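Local structure of thiamine-monophosphate kinase (6XEP) at residues 168-176 with 264-273; 236-247 with 305-316. The protein probably catalyses the ATP-dependent phosphorylation of thiamine monophosphate to thiamine diphosphate, the active form of vitamin B1, with the help of magnesium ions. All coordinates share one frame; numbering follows the deposited sequence.

Contact 1 (168-176 with 264-273)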
ATOM      1  N   LEU A 168      27.808  -8.685  -3.822  1.00 13.29           N
ATOM      2  CA  LEU A 168      27.515  -7.266  -3.709  1.00 14.57           C
ATOM      3  C   LEU A 168      27.966  -6.534  -4.959  1.00 14.26           C
ATOM      4  O   LEU A 168      29.090  -6.745  -5.436  1.00 15.61           O
ATOM      5  CB  LEU A 168      28.222  -6.652  -2.487  1.00 14.49           C
ATOM      6  CG  LEU A 168      27.704  -7.126  -1.129  1.00 16.43           C
ATOM      7  CD1 LEU A 168      28.559  -6.491  -0.012  1.00 12.71           C
ATOM      8  CD2 LEU A 168      26.242  -6.761  -0.953  1.00 17.78           C
ATOM      9  N   GLY A 169      27.099  -5.644  -5.459  1.00 10.97           N
ATOM     10  CA  GLY A 169      27.476  -4.719  -6.512  1.00 15.48           C
ATOM     11  C   GLY A 169      27.034  -5.106  -7.909  1.00 13.70           C
ATOM     12  O   GLY A 169      27.243  -4.322  -8.844  1.00 12.88           O
ATOM     13  N   ASP A 170      26.438  -6.286  -8.076  1.00 14.37           N
ATOM     14  CA  ASP A 170      26.051  -6.738  -9.411  1.00 15.06           C
ATOM     15  C   ASP A 170      25.048  -5.786 -10.057  1.00 13.73           C
ATOM     16  O   ASP A 170      25.184  -5.410 -11.232  1.00 12.90           O
ATOM     17  CB  ASP A 170      25.435  -8.121  -9.322  1.00 11.73           C
ATOM     18  CG  ASP A 170      26.437  -9.196  -8.980  1.00 16.12           C
ATOM     19  OD1 ASP A 170      27.658  -9.016  -9.217  1.00 18.26           O
ATOM     20  OD2 ASP A 170      25.980 -10.248  -8.500  1.00 21.44           O
ATOM     21  N   ALA A 171      23.992  -5.440  -9.323  1.00 12.84           N
ATOM     22  CA  ALA A 171      22.987  -4.549  -9.892  1.00 12.56           C
ATOM     23  C   ALA A 171      23.605  -3.215 -10.288  1.00 13.11           C
ATOM     24  O   ALA A 171      23.339  -2.694 -11.377  1.00 15.08           O
ATOM     25  CB  ALA A 171      21.838  -4.360  -8.891  1.00 15.46           C
ATOM     26  N   ALA A 172      24.440  -2.643  -9.414  1.00 15.79           N
ATOM     27  CA  ALA A 172      25.100  -1.384  -9.736  1.00 16.15           C
ATOM     28  C   ALA A 172      25.975  -1.530 -10.968  1.00 16.67           C
ATOM     29  O   ALA A 172      26.042  -0.618 -11.796  1.00 14.78           O
ATOM     30  CB  ALA A 172      25.945  -0.903  -8.554  1.00 14.11           C
ATOM     31  N   GLY A 173      26.662  -2.665 -11.097  1.00 14.74           N
ATOM     32  CA  GLY A 173      27.458  -2.913 -12.293  1.00 13.20           C
ATOM     33  C   GLY A 173      26.626  -2.941 -13.558  1.00 14.56           C
ATOM     34  O   GLY A 173      26.989  -2.331 -14.568  1.00 15.60           O
ATOM     35  N   ALA A 174      25.501  -3.668 -13.532  1.00 14.93           N
ATOM     36  CA  ALA A 174      24.605  -3.656 -14.687  1.00 13.31           C
ATOM     37  C   ALA A 174      24.127  -2.241 -15.000  1.00 14.31           C
ATOM     38  O   ALA A 174      24.064  -1.847 -16.171  1.00 16.18           O
ATOM     39  CB  ALA A 174      23.406  -4.574 -14.444  1.00 12.29           C
ATOM     40  N   LEU A 175      23.759  -1.472 -13.967  1.00 14.22           N
ATOM     41  CA  LEU A 175      23.301  -0.099 -14.187  1.00 17.54           C
ATOM     42  C   LEU A 175      24.388   0.742 -14.844  1.00 21.36           C
ATOM     43  O   LEU A 175      24.119   1.498 -15.788  1.00 18.93           O
ATOM     44  CB  LEU A 175      22.862   0.531 -12.861  1.00 16.08           C
ATOM     45  CG  LEU A 175      22.043   1.829 -12.936  1.00 18.08           C
ATOM     46  CD1 LEU A 175      20.689   1.563 -13.606  1.00 21.07           C
ATOM     47  CD2 LEU A 175      21.853   2.463 -11.559  1.00 21.32           C
ATOM     48  N   ARG A 176      25.633   0.604 -14.380  1.00 20.45           N
ATOM     49  CA  ARG A 176      26.735   1.353 -14.983  1.00 21.25           C
ATOM     50  C   ARG A 176      26.942   0.962 -16.441  1.00 20.86           C
ATOM     51  O   ARG A 176      27.127   1.827 -17.309  1.00 20.40           O
ATOM     52  CB  ARG A 176      28.020   1.124 -14.187  1.00 24.04           C
ATOM     53  CG  ARG A 176      28.219   2.018 -12.985  1.00 33.19           C
ATOM     54  CD  ARG A 176      29.434   1.524 -12.227  1.00 40.45           C
ATOM     55  NE  ARG A 176      29.770   2.323 -11.058  1.00 38.68           N
ATOM     56  CZ  ARG A 176      30.890   3.024 -10.952  1.00 38.14           C
ATOM     57  NH1 ARG A 176      31.762   3.027 -11.951  1.00 44.56           N
ATOM     58  NH2 ARG A 176      31.136   3.723  -9.852  1.00 49.89           N
ATOM     59  N   ASP A 264      35.983   0.362 -10.168  1.00 27.85           N
ATOM     60  CA  ASP A 264      34.535   0.408 -10.357  1.00 25.50           C
ATOM     61  C   ASP A 264      33.850  -0.758  -9.661  1.00 21.05           C
ATOM     62  O   ASP A 264      32.804  -0.582  -9.034  1.00 20.08           O
ATOM     63  CB  ASP A 264      34.181   0.402 -11.846  1.00 25.26           C
ATOM     64  CG  ASP A 264      34.599   1.681 -12.567  1.00 42.63           C
ATOM     65  OD1 ASP A 264      35.002   2.654 -11.899  1.00 32.49           O
ATOM     66  OD2 ASP A 264      34.528   1.700 -13.814  1.00 42.18           O
ATOM     67  N   ALA A 265      34.406  -1.968  -9.782  1.00 20.16           N
ATOM     68  CA  ALA A 265      33.790  -3.114  -9.111  1.00 19.14           C
ATOM     69  C   ALA A 265      33.789  -2.917  -7.602  1.00 20.40           C
ATOM     70  O   ALA A 265      32.803  -3.225  -6.924  1.00 17.70           O
ATOM     71  CB  ALA A 265      34.523  -4.404  -9.480  1.00 18.93           C
ATOM     72  N   ARG A 266      34.894  -2.411  -7.056  1.00 22.80           N
ATOM     73  CA  ARG A 266      34.948  -2.154  -5.624  1.00 21.72           C
ATOM     74  C   ARG A 266      33.907  -1.123  -5.212  1.00 21.30           C
ATOM     75  O   ARG A 266      33.240  -1.279  -4.185  1.00 19.53           O
ATOM     76  CB  ARG A 266      36.351  -1.683  -5.245  1.00 27.18           C
ATOM     77  CG  ARG A 266      36.557  -1.402  -3.774  1.00 30.35           C
ATOM     78  CD  ARG A 266      37.972  -0.850  -3.590  1.00 33.64           C
ATOM     79  NE  ARG A 266      38.389  -0.763  -2.193  1.00 57.31           N
ATOM     80  CZ  ARG A 266      38.344   0.350  -1.467  1.00 49.21           C
ATOM     81  NH1 ARG A 266      37.891   1.480  -2.000  1.00 53.43           N
ATOM     82  NH2 ARG A 266      38.753   0.332  -0.206  1.00 46.45           N
ATOM     83  N   ASP A 267      33.754  -0.060  -5.997  1.00 20.65           N
ATOM     84  CA  ASP A 267      32.781   0.962  -5.645  1.00 21.04           C
ATOM     85  C   ASP A 267      31.363   0.409  -5.705  1.00 20.63           C
ATOM     86  O   ASP A 267      30.531   0.727  -4.850  1.00 19.69           O
ATOM     87  CB  ASP A 267      32.919   2.160  -6.573  1.00 25.46           C
ATOM     88  CG  ASP A 267      31.983   3.274  -6.203  1.00 35.64           C
ATOM     89  OD1 ASP A 267      32.058   3.734  -5.045  1.00 41.08           O
ATOM     90  OD2 ASP A 267      31.163   3.674  -7.055  1.00 46.90           O
ATOM     91  N   CYS A 268      31.068  -0.405  -6.721  1.00 15.85           N
ATOM     92  CA  CYS A 268      29.756  -1.043  -6.790  1.00 13.95           C
ATOM     93  C   CYS A 268      29.501  -1.915  -5.573  1.00 18.31           C
ATOM     94  O   CYS A 268      28.391  -1.928  -5.030  1.00 15.38           O
ATOM     95  CB  CYS A 268      29.645  -1.883  -8.059  1.00 16.34           C
ATOM     96  SG  CYS A 268      29.525  -0.937  -9.603  1.00 19.97           S
ATOM     97  N   ALA A 269      30.507  -2.679  -5.150  1.00 17.52           N
ATOM     98  CA  ALA A 269      30.308  -3.589  -4.028  1.00 14.73           C
ATOM     99  C   ALA A 269      30.095  -2.828  -2.721  1.00 15.91           C
ATOM    100  O   ALA A 269      29.311  -3.262  -1.869  1.00 16.07           O
ATOM    101  CB  ALA A 269      31.503  -4.528  -3.903  1.00 16.57           C
ATOM    102  N   LEU A 270      30.795  -1.697  -2.547  1.00 13.31           N
ATOM    103  CA  LEU A 270      30.714  -0.927  -1.304  1.00 17.13           C
ATOM    104  C   LEU A 270      29.481  -0.040  -1.251  1.00 17.11           C
ATOM    105  O   LEU A 270      28.902   0.153  -0.176  1.00 18.73           O
ATOM    106  CB  LEU A 270      31.955  -0.050  -1.139  1.00 15.27           C
ATOM    107  CG  LEU A 270      33.228  -0.788  -0.718  1.00 17.54           C
ATOM    108  CD1 LEU A 270      34.399   0.131  -0.924  1.00 25.04           C
ATOM    109  CD2 LEU A 270      33.117  -1.245   0.741  1.00 19.51           C
ATOM    110  N   ARG A 271      29.090   0.537  -2.392  1.00 18.64           N
ATOM    111  CA  ARG A 271      28.101   1.609  -2.423  1.00 16.46           C
ATOM    112  C   ARG A 271      27.010   1.416  -3.473  1.00 18.17           C
ATOM    113  O   ARG A 271      26.169   2.313  -3.641  1.00 20.94           O
ATOM    114  CB  ARG A 271      28.800   2.955  -2.670  1.00 21.17           C
ATOM    115  CG  ARG A 271      29.704   3.382  -1.527  1.00 27.57           C
ATOM    116  CD  ARG A 271      30.495   4.661  -1.844  1.00 26.23           C
ATOM    117  NE  ARG A 271      31.659   4.758  -0.966  1.00 31.69           N
ATOM    118  CZ  ARG A 271      32.842   4.224  -1.249  1.00 29.57           C
ATOM    119  NH1 ARG A 271      33.023   3.580  -2.401  1.00 35.95           N
ATOM    120  NH2 ARG A 271      33.844   4.334  -0.396  1.00 40.43           N
ATOM    121  N   GLY A 272      26.986   0.284  -4.168  1.00 17.15           N
ATOM    122  CA  GLY A 272      26.027   0.101  -5.250  1.00 17.25           C
ATOM    123  C   GLY A 272      24.611  -0.075  -4.732  1.00 16.65           C
ATOM    124  O   GLY A 272      24.380  -0.687  -3.690  1.00 17.32           O
ATOM    125  N   GLY A 273      23.643   0.459  -5.490  1.00 18.45           N
ATOM    126  CA  GLY A 273      22.256   0.290  -5.108  1.00 20.11           C
ATOM    127  C   GLY A 273      21.702  -1.077  -5.479  1.00 13.18           C
ATOM    128  O   GLY A 273      22.231  -1.780  -6.346  1.00 15.74           O
TER
HETATM  129  O   HOH W   1      24.486  -3.243  -6.539  1.00 14.53           O
HETATM  130  O   HOH W   2      31.928   2.138 -14.760  1.00 39.88           O
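Arg176 reaches across from helix 170-179 to the acidic side of helix 262-271, one link in a packed helix pair of the PurM-like C-terminal domain; the short axes pass 8.3 Å apart at 128°. Its CB points toward helix 262-271, and with CG anti to the carbonyl carbon (chi1 -85°) and the chain extended from CG to NE, the arginine spans the gap. Its CD lies 3.6 Å from Cys268 SG, and NE is equally near that sulfur, which comes obliquely to the guanidinium. At the tip the branches part. NH1 forms a salt bridge with Asp264 OD1 at 3.3 Å, the two planes turned obliquely, and water 2, at the guanidinium edge, accepts from NH1 while donating to Asp264 OD2. NH2 meets Asp267 OD2 at 2.8 Å in a salt bridge whose hydrogen bond is weak, bent to 120°. Arg271 holds the other oxygen, Asp267 OD1, so one carboxylate serves two arginines and would be expected to stay ionised.

Farther down, small residues let the backbones close in. Gly169, the N-cap, brings its CA to 3.3 Å from Cys268 O; a side chain would collide with helix 262-271, and its backbone angles by themselves call for glycine. Ala172 fits its methyl between Cys268 SG and Gly272, whose CA lies 3.5 Å from Ala172 CB. Ala171, one residue before, lies near Asp274, which probably binds substrate. Water 1 completes this end of the contact, accepting from Ala172 N and donating to Gly273 O at 2.7 Å.

Contact 2 (236-247 with 305-316)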
ATOM      1  N   ALA A 236      25.464   0.196  12.636  1.00 13.18           N
ATOM      2  CA  ALA A 236      26.461   0.828  13.492  1.00 15.97           C
ATOM      3  C   ALA A 236      25.831   1.930  14.337  1.00 15.46           C
ATOM      4  O   ALA A 236      26.065   2.021  15.554  1.00 14.88           O
ATOM      5  CB  ALA A 236      27.584   1.392  12.619  1.00 14.74           C
ATOM      6  N   ALA A 237      25.025   2.783  13.700  1.00 14.89           N
ATOM      7  CA  ALA A 237      24.402   3.895  14.410  1.00 17.89           C
ATOM      8  C   ALA A 237      23.386   3.399  15.436  1.00 16.31           C
ATOM      9  O   ALA A 237      23.435   3.780  16.606  1.00 16.03           O
ATOM     10  CB  ALA A 237      23.743   4.842  13.405  1.00 19.90           C
ATOM     11  N   ARG A 238      22.474   2.513  15.023  1.00 16.52           N
ATOM     12  CA  ARG A 238      21.436   2.062  15.942  1.00 13.35           C
ATOM     13  C   ARG A 238      22.008   1.244  17.092  1.00 14.85           C
ATOM     14  O   ARG A 238      21.485   1.309  18.209  1.00 17.18           O
ATOM     15  CB  ARG A 238      20.378   1.262  15.160  1.00 18.72           C
ATOM     16  CG  ARG A 238      19.696   2.094  14.071  1.00 20.56           C
ATOM     17  CD  ARG A 238      18.481   2.837  14.604  1.00 28.15           C
ATOM     18  NE  ARG A 238      17.428   1.865  14.884  1.00 31.63           N
ATOM     19  CZ  ARG A 238      17.056   1.499  16.105  1.00 32.73           C
ATOM     20  NH1 ARG A 238      17.618   2.060  17.161  1.00 36.58           N
ATOM     21  NH2 ARG A 238      16.109   0.584  16.268  1.00 31.03           N
ATOM     22  N   SER A 239      23.093   0.494  16.860  1.00 14.90           N
ATOM     23  CA  SER A 239      23.709  -0.318  17.901  1.00 15.29           C
ATOM     24  C   SER A 239      24.755   0.442  18.721  1.00 15.75           C
ATOM     25  O   SER A 239      25.251  -0.110  19.702  1.00 16.05           O
ATOM     26  CB  SER A 239      24.364  -1.576  17.291  1.00 13.32           C
ATOM     27  OG  SER A 239      23.415  -2.373  16.566  1.00 16.14           O
ATOM     28  N   ASN A 240      25.098   1.676  18.344  1.00 16.70           N
ATOM     29  CA  ASN A 240      26.100   2.490  19.058  1.00 17.11           C
ATOM     30  C   ASN A 240      27.481   1.822  19.059  1.00 16.86           C
ATOM     31  O   ASN A 240      28.157   1.732  20.096  1.00 15.30           O
ATOM     32  CB  ASN A 240      25.651   2.796  20.496  1.00 21.19           C
ATOM     33  CG  ASN A 240      26.502   3.884  21.174  1.00 25.96           C
ATOM     34  OD1 ASN A 240      26.937   4.846  20.536  1.00 19.30           O
ATOM     35  ND2 ASN A 240      26.717   3.738  22.480  1.00 22.32           N
ATOM     36  N   VAL A 241      27.916   1.363  17.879  1.00 15.88           N
ATOM     37  CA  VAL A 241      29.183   0.644  17.739  1.00 14.57           C
ATOM     38  C   VAL A 241      29.873   1.089  16.460  1.00 14.32           C
ATOM     39  O   VAL A 241      29.278   1.729  15.596  1.00 16.05           O
ATOM     40  CB  VAL A 241      29.000  -0.885  17.711  1.00 15.69           C
ATOM     41  CG1 VAL A 241      28.380  -1.381  19.012  1.00 18.91           C
ATOM     42  CG2 VAL A 241      28.155  -1.284  16.466  1.00 12.77           C
ATOM     43  N   ALA A 242      31.139   0.713  16.336  1.00 15.98           N
ATOM     44  CA  ALA A 242      31.813   0.818  15.050  1.00 14.56           C
ATOM     45  C   ALA A 242      31.662  -0.481  14.276  1.00 18.60           C
ATOM     46  O   ALA A 242      31.649  -1.580  14.848  1.00 14.20           O
ATOM     47  CB  ALA A 242      33.307   1.126  15.207  1.00 14.18           C
ATOM     48  N   ALA A 243      31.551  -0.344  12.962  1.00 12.56           N
ATOM     49  CA  ALA A 243      31.606  -1.471  12.042  1.00 12.63           C
ATOM     50  C   ALA A 243      32.850  -1.338  11.175  1.00 18.55           C
ATOM     51  O   ALA A 243      33.099  -0.277  10.587  1.00 21.48           O
ATOM     52  CB  ALA A 243      30.346  -1.526  11.173  1.00 19.49           C
ATOM     53  N   HIS A 244      33.648  -2.388  11.115  1.00 16.23           N
ATOM     54  CA  HIS A 244      34.867  -2.368  10.323  1.00 14.94           C
ATOM     55  C   HIS A 244      34.685  -3.364   9.185  1.00 21.31           C
ATOM     56  O   HIS A 244      34.314  -4.511   9.430  1.00 21.19           O
ATOM     57  CB  HIS A 244      36.080  -2.711  11.183  1.00 19.52           C
ATOM     58  CG  HIS A 244      36.511  -1.584  12.081  1.00 16.86           C
ATOM     59  ND1 HIS A 244      37.482  -0.679  11.721  1.00 21.80           N
ATOM     60  CD2 HIS A 244      36.066  -1.193  13.299  1.00 17.94           C
ATOM     61  CE1 HIS A 244      37.645   0.205  12.693  1.00 24.21           C
ATOM     62  NE2 HIS A 244      36.787  -0.081  13.659  1.00 19.75           N
ATOM     63  N   VAL A 245      34.901  -2.909   7.949  1.00 14.56           N
ATOM     64  CA  VAL A 245      34.755  -3.736   6.750  1.00 16.01           C
ATOM     65  C   VAL A 245      36.119  -3.920   6.107  1.00 16.15           C
ATOM     66  O   VAL A 245      36.832  -2.942   5.845  1.00 15.26           O
ATOM     67  CB  VAL A 245      33.789  -3.103   5.734  1.00 17.36           C
ATOM     68  CG1 VAL A 245      33.809  -3.902   4.425  1.00 17.38           C
ATOM     69  CG2 VAL A 245      32.394  -3.040   6.289  1.00 19.42           C
ATOM     70  N   ASP A 246      36.481  -5.170   5.829  1.00 17.10           N
ATOM     71  CA  ASP A 246      37.667  -5.446   5.033  1.00 19.16           C
ATOM     72  C   ASP A 246      37.248  -5.527   3.575  1.00 20.50           C
ATOM     73  O   ASP A 246      36.595  -6.498   3.157  1.00 17.51           O
ATOM     74  CB  ASP A 246      38.351  -6.732   5.453  1.00 20.96           C
ATOM     75  CG  ASP A 246      39.546  -7.008   4.589  1.00 28.07           C
ATOM     76  OD1 ASP A 246      40.454  -6.143   4.558  1.00 34.19           O
ATOM     77  OD2 ASP A 246      39.558  -8.046   3.901  1.00 31.58           O
ATOM     78  N   ALA A 247      37.608  -4.502   2.798  1.00 18.34           N
ATOM     79  CA  ALA A 247      37.106  -4.421   1.431  1.00 14.78           C
ATOM     80  C   ALA A 247      37.557  -5.620   0.604  1.00 16.60           C
ATOM     81  O   ALA A 247      36.810  -6.083  -0.258  1.00 18.25           O
ATOM     82  CB  ALA A 247      37.567  -3.122   0.767  1.00 25.58           C
ATOM     83  N   GLY A 305      33.873  -8.566   8.056  1.00 16.95           N
ATOM     84  CA  GLY A 305      34.297  -7.529   8.982  1.00 20.34           C
ATOM     85  C   GLY A 305      33.962  -7.866  10.412  1.00 18.43           C
ATOM     86  O   GLY A 305      33.681  -9.019  10.747  1.00 17.55           O
ATOM     87  N   ARG A 306      33.981  -6.830  11.254  1.00 17.01           N
ATOM     88  CA  ARG A 306      33.838  -7.012  12.689  1.00 15.35           C
ATOM     89  C   ARG A 306      33.209  -5.769  13.304  1.00 14.09           C
ATOM     90  O   ARG A 306      33.310  -4.661  12.760  1.00 16.25           O
ATOM     91  CB  ARG A 306      35.188  -7.280  13.366  1.00 14.67           C
ATOM     92  CG  ARG A 306      36.100  -6.079  13.308  1.00 22.06           C
ATOM     93  CD  ARG A 306      37.556  -6.416  13.579  1.00 23.55           C
ATOM     94  NE  ARG A 306      38.407  -5.271  13.241  1.00 30.73           N
ATOM     95  CZ  ARG A 306      38.677  -4.262  14.066  1.00 32.45           C
ATOM     96  NH1 ARG A 306      38.180  -4.252  15.295  1.00 24.86           N
ATOM     97  NH2 ARG A 306      39.456  -3.264  13.669  1.00 28.56           N
ATOM     98  N   ILE A 307      32.532  -5.978  14.436  1.00 14.07           N
ATOM     99  CA  ILE A 307      31.945  -4.911  15.244  1.00 15.62           C
ATOM    100  C   ILE A 307      32.908  -4.619  16.380  1.00 16.85           C
ATOM    101  O   ILE A 307      33.436  -5.553  16.996  1.00 15.48           O
ATOM    102  CB  ILE A 307      30.562  -5.333  15.780  1.00 12.92           C
ATOM    103  CG1 ILE A 307      29.585  -5.565  14.627  1.00 15.32           C
ATOM    104  CG2 ILE A 307      30.016  -4.275  16.767  1.00 16.87           C
ATOM    105  CD1 ILE A 307      29.193  -4.305  13.888  1.00 18.35           C
ATOM    106  N   ALA A 308      33.154  -3.329  16.660  1.00 17.07           N
ATOM    107  CA  ALA A 308      34.184  -2.948  17.617  1.00 17.12           C
ATOM    108  C   ALA A 308      33.799  -1.643  18.303  1.00 14.92           C
ATOM    109  O   ALA A 308      32.864  -0.944  17.890  1.00 14.44           O
ATOM    110  CB  ALA A 308      35.552  -2.775  16.947  1.00 18.45           C
ATOM    111  N   ASP A 309      34.542  -1.334  19.365  1.00 15.69           N
ATOM    112  CA  ASP A 309      34.407  -0.058  20.055  1.00 16.91           C
ATOM    113  C   ASP A 309      34.621   1.092  19.076  1.00 18.83           C
ATOM    114  O   ASP A 309      35.443   1.002  18.164  1.00 16.10           O
ATOM    115  CB  ASP A 309      35.442   0.019  21.181  1.00 17.03           C
ATOM    116  CG  ASP A 309      35.168   1.139  22.164  1.00 17.51           C
ATOM    117  OD1 ASP A 309      34.077   1.736  22.086  1.00 18.43           O
ATOM    118  OD2 ASP A 309      36.064   1.389  23.010  1.00 18.40           O
ATOM    119  N   GLY A 310      33.892   2.194  19.288  1.00 17.83           N
ATOM    120  CA  GLY A 310      34.001   3.367  18.427  1.00 16.12           C
ATOM    121  C   GLY A 310      32.676   3.732  17.776  1.00 17.58           C
ATOM    122  O   GLY A 310      31.604   3.368  18.280  1.00 15.94           O
ATOM    123  N   GLN A 311      32.730   4.451  16.652  1.00 15.41           N
ATOM    124  CA  GLN A 311      31.514   4.835  15.938  1.00 14.88           C
ATOM    125  C   GLN A 311      31.765   4.748  14.444  1.00 17.04           C
ATOM    126  O   GLN A 311      32.892   4.971  13.975  1.00 15.03           O
ATOM    127  CB  GLN A 311      31.075   6.276  16.284  1.00 15.49           C
ATOM    128  CG  GLN A 311      30.800   6.509  17.761  1.00 15.97           C
ATOM    129  CD  GLN A 311      29.497   5.869  18.239  1.00 22.59           C
ATOM    130  OE1 GLN A 311      28.627   5.512  17.433  1.00 27.03           O
ATOM    131  NE2 GLN A 311      29.358   5.727  19.555  1.00 25.52           N
ATOM    132  N   GLY A 312      30.692   4.458  13.706  1.00 16.53           N
ATOM    133  CA  GLY A 312      30.660   4.595  12.265  1.00 16.09           C
ATOM    134  C   GLY A 312      31.145   3.359  11.526  1.00 15.61           C
ATOM    135  O   GLY A 312      31.789   2.469  12.082  1.00 16.25           O
ATOM    136  N   VAL A 313      30.833   3.328  10.231  1.00 17.41           N
ATOM    137  CA  VAL A 313      31.334   2.282   9.342  1.00 16.52           C
ATOM    138  C   VAL A 313      32.714   2.664   8.847  1.00 16.38           C
ATOM    139  O   VAL A 313      32.956   3.809   8.462  1.00 18.42           O
ATOM    140  CB  VAL A 313      30.385   2.063   8.159  1.00 19.88           C
ATOM    141  CG1 VAL A 313      30.846   0.827   7.377  1.00 19.86           C
ATOM    142  CG2 VAL A 313      29.027   1.865   8.666  1.00 23.01           C
ATOM    143  N   HIS A 314      33.628   1.706   8.875  1.00 15.44           N
ATOM    144  CA  HIS A 314      34.991   1.909   8.433  1.00 16.59           C
ATOM    145  C   HIS A 314      35.232   0.968   7.266  1.00 14.02           C
ATOM    146  O   HIS A 314      34.672  -0.132   7.221  1.00 18.63           O
ATOM    147  CB  HIS A 314      36.017   1.602   9.515  1.00 17.22           C
ATOM    148  CG  HIS A 314      35.899   2.438  10.750  1.00 16.53           C
ATOM    149  ND1 HIS A 314      34.778   2.430  11.555  1.00 18.61           N
ATOM    150  CD2 HIS A 314      36.800   3.236  11.366  1.00 18.98           C
ATOM    151  CE1 HIS A 314      34.981   3.226  12.591  1.00 15.97           C
ATOM    152  NE2 HIS A 314      36.199   3.727  12.500  1.00 16.75           N
ATOM    153  N   VAL A 315      36.048   1.419   6.325  1.00 17.29           N
ATOM    154  CA  VAL A 315      36.575   0.567   5.269  1.00 17.02           C
ATOM    155  C   VAL A 315      38.079   0.577   5.420  1.00 19.06           C
ATOM    156  O   VAL A 315      38.706   1.647   5.367  1.00 19.26           O
ATOM    157  CB  VAL A 315      36.177   1.034   3.861  1.00 20.37           C
ATOM    158  CG1 VAL A 315      36.763   0.088   2.832  1.00 21.72           C
ATOM    159  CG2 VAL A 315      34.661   1.118   3.698  1.00 17.83           C
ATOM    160  N   ASP A 316      38.661  -0.610   5.599  1.00 17.70           N
ATOM    161  CA  ASP A 316      40.104  -0.727   5.762  1.00 20.58           C
ATOM    162  C   ASP A 316      40.614   0.263   6.812  1.00 24.07           C
ATOM    163  O   ASP A 316      41.650   0.909   6.643  1.00 23.62           O
ATOM    164  CB  ASP A 316      40.799  -0.534   4.413  1.00 22.11           C
ATOM    165  CG  ASP A 316      40.342  -1.558   3.372  1.00 27.13           C
ATOM    166  OD1 ASP A 316      39.654  -2.547   3.744  1.00 22.02           O
ATOM    167  OD2 ASP A 316      40.646  -1.360   2.174  1.00 30.36           O
TER
HETATM  168  O   HOH W   3      30.777   2.402  20.651  1.00 18.82           O
HETATM  169  O   HOH W   4      28.216   4.305  15.182  1.00 15.43           O
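His244 is sandwiched: His314 stacks face to face on one side of its ring, centroids 4.0 Å apart and planes at 23°, and the guanidinium of Arg306 lies flat on the opposite face, tilted by 10°. Arg306 takes the crowded position, CG between backbone N and carbonyl carbon (chi1 67°), then extends to set NH2 over the imidazole centre. The three come from adjacent strands of the six-stranded mixed sheet, where 242-245 runs antiparallel to 301-308 and parallel to the edge strand 312-315. His244 N donates to Arg306 O at 2.8 Å, and His314 N to Ala243 O at 2.7 Å.

The other face is apolar: Ala243 and Val245 with Val313 and Val315 pack beneath helix 228-239, on Leu232 and Leu229. The small Ala243 suits this close fit. At the turns, Gln311 NE2 donates to Asn240 OD1 at 2.8 Å, nearly straight though above that carbonyl plane, and Gly310 and Gly312 adopt positive phi. At the far end Asp316 OD1 accepts from Ala247 N at 3.0 Å.

With a cationic guanidinium on one face and a second imidazole on the other, His244 is probably disfavoured from taking a proton, so the stack would rest mainly on dispersion and pi interactions.

Both contacts belong to the C-terminal PurM-like domain, and their segments alternate along the chain. Contact 1 joins two helices: its middle is buried and made of small residues, and its charges gather at the partly exposed margin, with its Gly273 end near predicted substrate and magnesium residues. Contact 2 is sheet: backbone hydrogen bonds from strand to strand, one polar face with stacked side chains and one apolar face under helix 228-239, and it lies farther from the chain centre, with more exposed residues. Helix 262-271 is where they meet, since Arg266 packs on Val315 and Ala247 and makes a long, weak ion pair with Asp316, while Leu270 touches Val315.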